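Mitochondrial association factor 1 (Toxoplasma gondii, PDB 6BXS) probably acts at the host-parasite interface as a macro-domain protein of a locus required for manipulating host mitochondria. Local coordinates at residues 42-47 against 163-168; 13-18 against 240-245. All coordinates share one frame; numbering follows the deposited sequence.

Contact 1: residues 42-47 against 163-168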
# COMPACT_ATOMS: atom_id res chain seq x y z
N SER A 42 -17.23 0.02 8.57
CA SER A 42 -18.06 -1.17 8.72
C SER A 42 -17.23 -2.44 8.54
O SER A 42 -17.66 -3.53 8.90
CB SER A 42 -19.21 -1.15 7.71
OG SER A 42 -18.73 -0.93 6.39
N LYS A 43 -16.03 -2.28 7.97
CA LYS A 43 -15.13 -3.40 7.75
C LYS A 43 -13.68 -2.98 7.98
O LYS A 43 -13.38 -1.79 8.12
CB LYS A 43 -15.31 -3.96 6.34
CG LYS A 43 -14.89 -3.00 5.23
CD LYS A 43 -15.42 -3.44 3.88
CE LYS A 43 -16.93 -3.28 3.80
NZ LYS A 43 -17.42 -3.24 2.40
N ARG A 44 -12.79 -3.96 8.02
CA ARG A 44 -11.39 -3.71 8.31
C ARG A 44 -10.62 -3.36 7.04
O ARG A 44 -10.23 -4.25 6.28
CB ARG A 44 -10.76 -4.93 8.99
CG ARG A 44 -11.57 -5.48 10.16
CD ARG A 44 -10.87 -6.66 10.81
NE ARG A 44 -9.44 -6.39 10.96
CZ ARG A 44 -8.91 -5.68 11.95
NH1 ARG A 44 -7.60 -5.47 11.99
NH2 ARG A 44 -9.68 -5.17 12.91
N VAL A 45 -10.40 -2.07 6.84
CA VAL A 45 -9.69 -1.58 5.66
C VAL A 45 -8.25 -1.23 6.01
O VAL A 45 -7.99 -0.43 6.90
CB VAL A 45 -10.38 -0.33 5.08
CG1 VAL A 45 -9.72 0.09 3.76
CG2 VAL A 45 -11.87 -0.58 4.88
N ALA A 46 -7.31 -1.85 5.29
CA ALA A 46 -5.89 -1.55 5.45
C ALA A 46 -5.42 -0.63 4.34
O ALA A 46 -5.53 -0.97 3.16
CB ALA A 46 -5.07 -2.83 5.46
N THR A 47 -4.90 0.53 4.71
CA THR A 47 -4.47 1.52 3.72
C THR A 47 -2.99 1.34 3.40
O THR A 47 -2.17 1.11 4.29
CB THR A 47 -4.73 2.95 4.22
OG1 THR A 47 -6.12 3.09 4.54
CG2 THR A 47 -4.35 3.97 3.16
N MET A 163 -10.93 -1.40 14.07
CA MET A 163 -10.93 -1.86 12.69
C MET A 163 -9.90 -1.15 11.81
O MET A 163 -9.70 -1.54 10.66
CB MET A 163 -12.32 -1.67 12.07
CG MET A 163 -13.40 -2.56 12.67
SD MET A 163 -14.97 -2.39 11.80
CE MET A 163 -15.95 -3.64 12.62
N ASN A 164 -9.25 -0.12 12.35
CA ASN A 164 -8.30 0.67 11.58
C ASN A 164 -6.84 0.39 11.94
O ASN A 164 -5.95 1.18 11.63
CB ASN A 164 -8.58 2.17 11.78
CG ASN A 164 -9.91 2.60 11.20
OD1 ASN A 164 -10.43 1.97 10.28
ND2 ASN A 164 -10.46 3.68 11.73
N ASP A 165 -6.58 -0.76 12.56
CA ASP A 165 -5.27 -1.03 13.14
C ASP A 165 -4.36 -1.89 12.25
O ASP A 165 -3.43 -2.53 12.74
CB ASP A 165 -5.43 -1.71 14.50
CG ASP A 165 -6.08 -3.07 14.40
OD1 ASP A 165 -6.62 -3.41 13.32
OD2 ASP A 165 -6.06 -3.81 15.40
N VAL A 166 -4.65 -1.92 10.95
CA VAL A 166 -3.75 -2.54 9.98
C VAL A 166 -3.39 -1.54 8.89
O VAL A 166 -4.26 -0.88 8.32
CB VAL A 166 -4.37 -3.79 9.33
CG1 VAL A 166 -3.41 -4.38 8.29
CG2 VAL A 166 -4.71 -4.83 10.38
N MET A 167 -2.09 -1.44 8.60
CA MET A 167 -1.60 -0.61 7.51
C MET A 167 -0.64 -1.42 6.66
O MET A 167 -0.08 -2.41 7.12
CB MET A 167 -0.91 0.65 8.03
CG MET A 167 0.35 0.40 8.84
SD MET A 167 1.32 1.90 9.13
CE MET A 167 2.02 2.21 7.51
N LEU A 168 -0.47 -0.99 5.41
CA LEU A 168 0.56 -1.54 4.55
C LEU A 168 1.49 -0.42 4.11
O LEU A 168 1.15 0.76 4.17
CB LEU A 168 -0.04 -2.25 3.34
CG LEU A 168 -0.62 -3.65 3.60
CD1 LEU A 168 -2.13 -3.61 3.48
CD2 LEU A 168 -0.03 -4.67 2.65
O HOH W 1 -7.40 -1.99 9.44
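A46 faces V166 and L168, and T47 lends its backbone O, where strands 45-47 and 166-168 come within 4.7 Å between axes, both running the same general way but splayed by 36°. The tie between the backbones at the far end is L168 N to T47 O, 2.9 Å and nearly straight. One step back, A46 CA gives a CA-H...O contact to V166 O at 3.4 Å; that oxygen also accepts a hydrogen bond from Y37 OH. Near V45 and V166 a water bridges the chains: it donates to V45 O and to M163 O, and accepts from V166 N. Across the contact R44 reaches over to D165, NH1 meeting OD1 at 2.6 Å in a salt bridge that uses the syn lone pair of OD1. The D165 CB leads away from 42-47, but chi1 of 64° sets CG between backbone N and carbonyl carbon, and OD1 turns back to the arginine. Guanidinium and carboxylate planes stand 75° apart. M163 O lies over one guanidinium face, toward its rim, and V166 CG2 touches NH1 at 3.4 Å; P210 O and E162 O take NE and NH2, while K209 pairs with the other oxygen of D165. On the same side as R44, A46 CB packs on V166 CG1 at 3.6 Å and, equally close, on L168 CD1. T47 and M167 turn to the face covered by helix 61-76. The whole is a parallel neighbour pair, bridged by a water at its start, in the central mixed sheet of a macro domain.

Contact 2: residues 13-18 against 240-245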
# COMPACT_ATOMS: atom_id res chain seq x y z
N PHE A 13 -15.98 -4.86 -12.57
CA PHE A 13 -14.98 -5.14 -13.60
C PHE A 13 -14.94 -6.62 -13.94
O PHE A 13 -14.55 -7.44 -13.12
CB PHE A 13 -13.60 -4.66 -13.14
CG PHE A 13 -13.48 -3.17 -13.06
CD1 PHE A 13 -13.88 -2.49 -11.93
CD2 PHE A 13 -12.96 -2.45 -14.13
CE1 PHE A 13 -13.77 -1.11 -11.86
CE2 PHE A 13 -12.85 -1.08 -14.06
CZ PHE A 13 -13.25 -0.41 -12.93
N THR A 14 -15.34 -6.95 -15.16
CA THR A 14 -15.33 -8.33 -15.61
C THR A 14 -13.90 -8.78 -15.88
O THR A 14 -13.61 -9.98 -15.88
CB THR A 14 -16.18 -8.52 -16.88
OG1 THR A 14 -16.29 -9.91 -17.19
CG2 THR A 14 -15.57 -7.79 -18.07
N CYS A 15 -13.00 -7.83 -16.12
CA CYS A 15 -11.59 -8.14 -16.30
C CYS A 15 -10.93 -8.50 -14.97
O CYS A 15 -9.80 -8.99 -14.94
CB CYS A 15 -10.85 -6.97 -16.95
SG CYS A 15 -10.64 -5.51 -15.89
N LEU A 16 -11.65 -8.26 -13.88
CA LEU A 16 -11.18 -8.61 -12.54
C LEU A 16 -12.09 -9.65 -11.89
O LEU A 16 -12.29 -9.65 -10.67
CB LEU A 16 -11.12 -7.36 -11.65
CG LEU A 16 -10.27 -6.19 -12.16
CD1 LEU A 16 -10.32 -5.04 -11.18
CD2 LEU A 16 -8.83 -6.62 -12.40
N GLY A 17 -12.64 -10.54 -12.70
CA GLY A 17 -13.51 -11.59 -12.20
C GLY A 17 -14.81 -11.05 -11.64
O GLY A 17 -15.34 -11.57 -10.65
N ASP A 18 -15.32 -9.99 -12.26
CA ASP A 18 -16.60 -9.39 -11.88
C ASP A 18 -16.57 -8.83 -10.45
O ASP A 18 -17.57 -8.91 -9.73
CB ASP A 18 -17.74 -10.40 -12.01
CG ASP A 18 -17.85 -10.97 -13.41
OD1 ASP A 18 -17.77 -10.19 -14.38
OD2 ASP A 18 -18.03 -12.20 -13.54
N ALA A 240 -1.31 -4.29 -13.58
CA ALA A 240 -0.75 -4.91 -12.38
C ALA A 240 -1.86 -5.46 -11.49
O ALA A 240 -1.72 -6.53 -10.90
CB ALA A 240 0.10 -3.92 -11.61
N VAL A 241 -2.96 -4.72 -11.40
CA VAL A 241 -4.11 -5.15 -10.61
C VAL A 241 -4.74 -6.41 -11.22
O VAL A 241 -5.10 -7.34 -10.50
CB VAL A 241 -5.17 -4.03 -10.51
CG1 VAL A 241 -6.50 -4.57 -10.00
CG2 VAL A 241 -4.66 -2.92 -9.59
N GLU A 242 -4.88 -6.42 -12.55
CA GLU A 242 -5.45 -7.58 -13.25
C GLU A 242 -4.65 -8.85 -12.96
O GLU A 242 -5.23 -9.90 -12.69
CB GLU A 242 -5.49 -7.33 -14.76
CG GLU A 242 -6.52 -6.30 -15.20
CD GLU A 242 -6.48 -6.04 -16.70
OE1 GLU A 242 -7.05 -6.85 -17.46
OE2 GLU A 242 -5.87 -5.03 -17.11
N ALA A 243 -3.33 -8.73 -13.02
CA ALA A 243 -2.45 -9.88 -12.82
C ALA A 243 -2.52 -10.38 -11.38
O ALA A 243 -2.51 -11.58 -11.14
CB ALA A 243 -1.01 -9.51 -13.18
N ALA A 244 -2.59 -9.45 -10.44
CA ALA A 244 -2.63 -9.79 -9.02
C ALA A 244 -3.94 -10.49 -8.65
O ALA A 244 -3.93 -11.46 -7.90
CB ALA A 244 -2.45 -8.54 -8.17
N ILE A 245 -5.05 -9.98 -9.17
CA ILE A 245 -6.36 -10.59 -8.91
C ILE A 245 -6.41 -12.00 -9.51
O ILE A 245 -6.91 -12.93 -8.87
CB ILE A 245 -7.50 -9.73 -9.49
CG1 ILE A 245 -7.61 -8.40 -8.74
CG2 ILE A 245 -8.83 -10.47 -9.42
CD1 ILE A 245 -7.90 -8.51 -7.26
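L16 plugs its side chain against V241, E242 and I245, so that the turn of the beta hairpin joining strands 8-13 and 19-24 rests on helix 230-248, one of the helices flanking the macro-domain sheet. No hydrogen bond crosses; the contact is van der Waals packing, mostly by the leucine side chain. The leucine meets both V241 and E242 at about a right angle, and its CD2 methyl does most of the touching. It presses on the helix backbone at E242 CA, 3.6 Å away, and equally close on E242 CG. V241 CG1 takes the neighbouring flank, 3.9 Å from L16 CD2, and I245 CG1 approaches the same methyl more loosely at 4.2 Å. In E242, chi1 of -71° puts CG anti to the carbonyl carbon; the chain is extended beyond CG, and OE1 comes 3.8 Å from C15 CB. E242 OE2 bonds to S271 OG, tying helix 230-248 to helix 263-276, while OE1 rests against C15. Helix 263-276 also holds the turn through E272, which accepts from the backbone N of T14 and C15. Within the turn, L16 N bonds to F13 O at 3.1 Å. V241 and I245 also reach L254 of strand 253-256. The backbone O of L16, which accepts from R19 NH1, lies 3.8 Å from I245 CG2.

Contact 1 is nested along the chain inside the loop that contact 2 closes, and the two do not touch: their centres are 22 Å apart and their nearest atoms about 12 Å. Contact 1 lies within the sheet, joining strands 45-50 and 166-170, whereas contact 2 packs the turn of the sheet's edge hairpin, next to the outermost strand 8-13, on a flanking helix. Strands 213-216 and 253-256 lie between: V45 and R44 pack on or bond to A213, and V241 and I245 of contact 2 touch L254. A long, weak ion pair from K43 to E253 reaches strand 253-256 from contact 1.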